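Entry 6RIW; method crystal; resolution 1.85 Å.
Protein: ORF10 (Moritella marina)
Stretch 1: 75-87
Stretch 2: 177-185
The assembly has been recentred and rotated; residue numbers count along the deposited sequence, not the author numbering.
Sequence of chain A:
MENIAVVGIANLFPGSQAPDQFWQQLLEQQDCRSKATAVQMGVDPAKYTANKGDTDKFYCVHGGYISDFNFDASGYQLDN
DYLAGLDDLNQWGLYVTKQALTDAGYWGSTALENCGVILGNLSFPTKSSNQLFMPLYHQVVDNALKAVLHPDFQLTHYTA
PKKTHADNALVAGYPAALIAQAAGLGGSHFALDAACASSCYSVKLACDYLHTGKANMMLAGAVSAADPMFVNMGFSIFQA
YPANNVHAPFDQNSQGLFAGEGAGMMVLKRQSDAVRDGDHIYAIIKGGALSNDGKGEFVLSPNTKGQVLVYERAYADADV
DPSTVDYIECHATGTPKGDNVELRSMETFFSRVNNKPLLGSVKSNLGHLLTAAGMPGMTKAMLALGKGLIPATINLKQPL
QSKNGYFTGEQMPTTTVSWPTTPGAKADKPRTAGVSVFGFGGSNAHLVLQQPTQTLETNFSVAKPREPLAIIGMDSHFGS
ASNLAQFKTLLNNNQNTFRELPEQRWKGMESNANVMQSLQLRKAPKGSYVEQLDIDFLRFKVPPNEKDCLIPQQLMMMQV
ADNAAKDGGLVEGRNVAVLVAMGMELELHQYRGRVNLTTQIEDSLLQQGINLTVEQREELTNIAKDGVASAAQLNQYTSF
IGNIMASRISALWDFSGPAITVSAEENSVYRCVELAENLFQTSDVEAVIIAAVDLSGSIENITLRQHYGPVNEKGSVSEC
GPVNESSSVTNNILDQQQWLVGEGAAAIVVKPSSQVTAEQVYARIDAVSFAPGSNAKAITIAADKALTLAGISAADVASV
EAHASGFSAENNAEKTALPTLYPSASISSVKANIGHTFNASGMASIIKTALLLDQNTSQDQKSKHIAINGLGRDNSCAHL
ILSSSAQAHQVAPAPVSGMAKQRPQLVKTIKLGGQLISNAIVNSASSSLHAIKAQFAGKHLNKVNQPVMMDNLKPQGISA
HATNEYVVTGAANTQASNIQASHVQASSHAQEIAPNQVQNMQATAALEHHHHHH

Stretch 1 (75-87) GYQLDNDYLAGLD
Stretch 2, residues 177-185: ALIAQAAGL

A single direct hydrogen bond joins the two stretches, and it ties a loop to the last turn of a helix: Gln77 N donates to Ala182 O at 2.9 Å with an N-H...O angle of 165°. The same pair marks the register: the CA atoms of Gln77 and Ala182, 4.6 Å apart, are the nearest across the stretches. A water reinforces this end, donating to Gln77 OE1 (3.0 Å) and Gln181 O (2.6 Å). The stretches run in roughly opposite directions, so contacts move back from Ala182 to Leu178 as stretch 1 advances.

Ala182 O lies in the final turn, where no NH of stretch 2 bonds to it. The helix, entering from earlier in the chain, closes in a Schellman motif: Leu185 N bonds back to Ala180 O (2.8 Å) and Gly184 N to Gln181 O (3.2 Å), with Gly184 at phi/psi 73/32. Positive phi favours glycine, and an ideal CB there would clash, 2.5 Å from Gln77 NE2. The Gln77 side chain (m, t, chi3 10°) reaches this turn, OE1 lying 3.6 Å from Gly184 CA.

Stretch 1 runs extended at Tyr76 (-100/175), turns at Gln77 (-85/-1) and extends again at Leu78 (-114/150). Asp79 (chi1 t) then caps helix 80-84, its OD2 accepting from Tyr82 N at 3.0 Å; Leu83 N to Asp79 O (3.1 Å) continues the turn.

Apolar packing centres on Leu178 (chi1 t, chi2 p), whose CA-to-CB bond points toward stretch 1. Its CD1 meets Leu78 CD1 at 3.5 Å, Tyr82 CE2 at 4.0 Å, near the ring plane at the edge, and Leu83 CD2 at 4.1 Å; its CD2 meets Leu86 CD1 at 3.6 Å. The three stretch 1 leucines share the m, t rotamer. One turn on, Ala182 CB lies 4.2 Å from Leu78 CD1 and 4.0 Å from Tyr76 CD1. The contact buries 417 Å².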

# COMPACT_ATOMS: atom_id res chain seq x y z
N GLY A 75 25.64 5.45 -8.83
CA GLY A 75 25.77 4.06 -9.22
C GLY A 75 24.49 3.34 -9.61
O GLY A 75 24.53 2.11 -9.78
N TYR A 76 23.37 4.04 -9.73
CA TYR A 76 22.12 3.44 -10.19
C TYR A 76 21.90 3.76 -11.67
O TYR A 76 22.64 4.52 -12.29
CB TYR A 76 20.93 3.95 -9.36
CG TYR A 76 20.99 3.57 -7.91
CD1 TYR A 76 20.44 2.39 -7.48
CD2 TYR A 76 21.65 4.37 -6.99
CE1 TYR A 76 20.51 2.01 -6.15
CE2 TYR A 76 21.72 4.01 -5.67
CZ TYR A 76 21.15 2.83 -5.26
OH TYR A 76 21.23 2.47 -3.94
N GLN A 77 20.84 3.18 -12.24
CA GLN A 77 20.52 3.46 -13.63
C GLN A 77 19.70 4.74 -13.79
O GLN A 77 19.38 5.14 -14.92
CB GLN A 77 19.83 2.25 -14.27
CG GLN A 77 20.76 1.01 -14.22
CD GLN A 77 20.38 -0.09 -15.18
OE1 GLN A 77 19.52 0.08 -16.05
NE2 GLN A 77 21.02 -1.24 -15.03
N LEU A 78 19.38 5.40 -12.69
CA LEU A 78 18.74 6.71 -12.68
C LEU A 78 19.70 7.73 -12.10
O LEU A 78 20.53 7.41 -11.24
CB LEU A 78 17.45 6.68 -11.85
CG LEU A 78 16.31 5.94 -12.56
CD1 LEU A 78 15.14 5.78 -11.62
CD2 LEU A 78 15.88 6.65 -13.86
N ASP A 79 19.56 8.96 -12.57
CA ASP A 79 20.49 10.04 -12.26
C ASP A 79 20.57 10.34 -10.76
O ASP A 79 19.56 10.35 -10.05
CB ASP A 79 20.08 11.29 -13.06
CG ASP A 79 20.60 12.58 -12.46
OD1 ASP A 79 21.82 12.84 -12.58
OD2 ASP A 79 19.79 13.35 -11.90
N ASN A 80 21.79 10.59 -10.30
CA ASN A 80 22.07 10.89 -8.90
C ASN A 80 21.18 12.02 -8.35
O ASN A 80 20.58 11.89 -7.28
CB ASN A 80 23.56 11.26 -8.79
CG ASN A 80 23.96 11.76 -7.41
OD1 ASN A 80 23.72 12.92 -7.05
ND2 ASN A 80 24.61 10.89 -6.65
N ASP A 81 21.08 13.12 -9.09
CA ASP A 81 20.32 14.27 -8.59
C ASP A 81 18.83 13.96 -8.44
O ASP A 81 18.19 14.44 -7.49
CB ASP A 81 20.52 15.46 -9.52
CG ASP A 81 21.96 15.92 -9.57
OD1 ASP A 81 22.59 15.78 -10.65
OD2 ASP A 81 22.47 16.39 -8.53
N TYR A 82 18.26 13.18 -9.35
CA TYR A 82 16.87 12.76 -9.17
C TYR A 82 16.71 11.90 -7.92
O TYR A 82 15.82 12.15 -7.09
CB TYR A 82 16.40 12.00 -10.41
CG TYR A 82 15.03 11.37 -10.24
CD1 TYR A 82 13.89 12.17 -10.14
CD2 TYR A 82 14.88 10.00 -10.18
CE1 TYR A 82 12.62 11.59 -9.99
CE2 TYR A 82 13.63 9.42 -10.03
CZ TYR A 82 12.51 10.21 -9.93
OH TYR A 82 11.27 9.61 -9.76
N LEU A 83 17.54 10.87 -7.76
CA LEU A 83 17.39 9.98 -6.60
C LEU A 83 17.68 10.70 -5.29
O LEU A 83 17.07 10.38 -4.26
CB LEU A 83 18.31 8.77 -6.72
CG LEU A 83 18.07 7.92 -7.96
CD1 LEU A 83 19.02 6.74 -8.00
CD2 LEU A 83 16.61 7.45 -7.94
N ALA A 84 18.61 11.66 -5.30
CA ALA A 84 18.91 12.44 -4.10
C ALA A 84 17.72 13.24 -3.61
O ALA A 84 17.67 13.58 -2.43
CB ALA A 84 20.09 13.39 -4.38
N GLY A 85 16.78 13.57 -4.48
CA GLY A 85 15.63 14.36 -4.10
C GLY A 85 14.41 13.55 -3.70
O GLY A 85 13.32 14.12 -3.58
N LEU A 86 14.56 12.26 -3.47
CA LEU A 86 13.44 11.42 -3.07
C LEU A 86 13.49 11.12 -1.58
O LEU A 86 14.54 11.21 -0.93
CB LEU A 86 13.42 10.12 -3.89
CG LEU A 86 13.25 10.27 -5.41
CD1 LEU A 86 13.33 8.91 -6.09
CD2 LEU A 86 11.92 10.92 -5.73
N ASP A 87 12.32 10.77 -1.04
CA ASP A 87 12.13 10.49 0.38
C ASP A 87 12.96 9.30 0.86
O ASP A 87 13.39 8.44 0.07
CB ASP A 87 10.64 10.19 0.65
CG ASP A 87 10.26 10.19 2.13
OD1 ASP A 87 10.04 11.30 2.69
OD2 ASP A 87 10.13 9.08 2.73
N ALA A 177 8.39 0.22 -8.59
CA ALA A 177 8.77 0.48 -9.97
C ALA A 177 10.09 1.25 -10.04
O ALA A 177 10.87 1.07 -10.98
CB ALA A 177 7.66 1.27 -10.68
N LEU A 178 10.35 2.11 -9.06
CA LEU A 178 11.61 2.84 -9.05
C LEU A 178 12.78 1.91 -8.81
O LEU A 178 13.83 2.04 -9.45
CB LEU A 178 11.56 3.92 -7.98
CG LEU A 178 12.88 4.67 -7.78
CD1 LEU A 178 13.03 5.68 -8.88
CD2 LEU A 178 12.86 5.40 -6.45
N ILE A 179 12.62 0.98 -7.87
CA ILE A 179 13.63 -0.06 -7.66
C ILE A 179 13.88 -0.82 -8.96
O ILE A 179 15.04 -1.05 -9.34
CB ILE A 179 13.19 -0.99 -6.52
CG1 ILE A 179 13.44 -0.28 -5.18
CG2 ILE A 179 13.91 -2.36 -6.61
CD1 ILE A 179 12.68 -0.88 -4.03
N ALA A 180 12.81 -1.21 -9.66
CA ALA A 180 12.99 -1.97 -10.90
C ALA A 180 13.78 -1.16 -11.92
O ALA A 180 14.72 -1.67 -12.55
CB ALA A 180 11.64 -2.39 -11.47
N GLN A 181 13.46 0.13 -12.06
CA GLN A 181 14.16 0.93 -13.06
C GLN A 181 15.59 1.21 -12.63
O GLN A 181 16.52 1.08 -13.44
CB GLN A 181 13.42 2.23 -13.37
CG GLN A 181 14.10 3.02 -14.51
CD GLN A 181 13.27 4.17 -15.05
OE1 GLN A 181 12.31 4.64 -14.43
NE2 GLN A 181 13.64 4.63 -16.24
N ALA A 182 15.80 1.60 -11.37
CA ALA A 182 17.14 1.99 -10.92
C ALA A 182 18.11 0.82 -10.89
O ALA A 182 19.32 1.02 -11.01
CB ALA A 182 17.07 2.63 -9.53
N ALA A 183 17.63 -0.40 -10.71
CA ALA A 183 18.49 -1.57 -10.73
C ALA A 183 18.47 -2.31 -12.07
O ALA A 183 19.18 -3.30 -12.21
CB ALA A 183 18.10 -2.54 -9.60
N GLY A 184 17.69 -1.85 -13.04
CA GLY A 184 17.66 -2.53 -14.33
C GLY A 184 16.94 -3.86 -14.34
O GLY A 184 17.31 -4.75 -15.11
N LEU A 185 15.91 -4.02 -13.52
CA LEU A 185 15.14 -5.26 -13.49
C LEU A 185 14.14 -5.33 -14.65
O LEU A 185 13.38 -4.38 -14.88
CB LEU A 185 14.38 -5.36 -12.18
CG LEU A 185 15.20 -5.10 -10.92
CD1 LEU A 185 14.31 -5.43 -9.72
CD2 LEU A 185 16.46 -5.97 -10.95
O HOH W 1 16.59 0.66 -15.99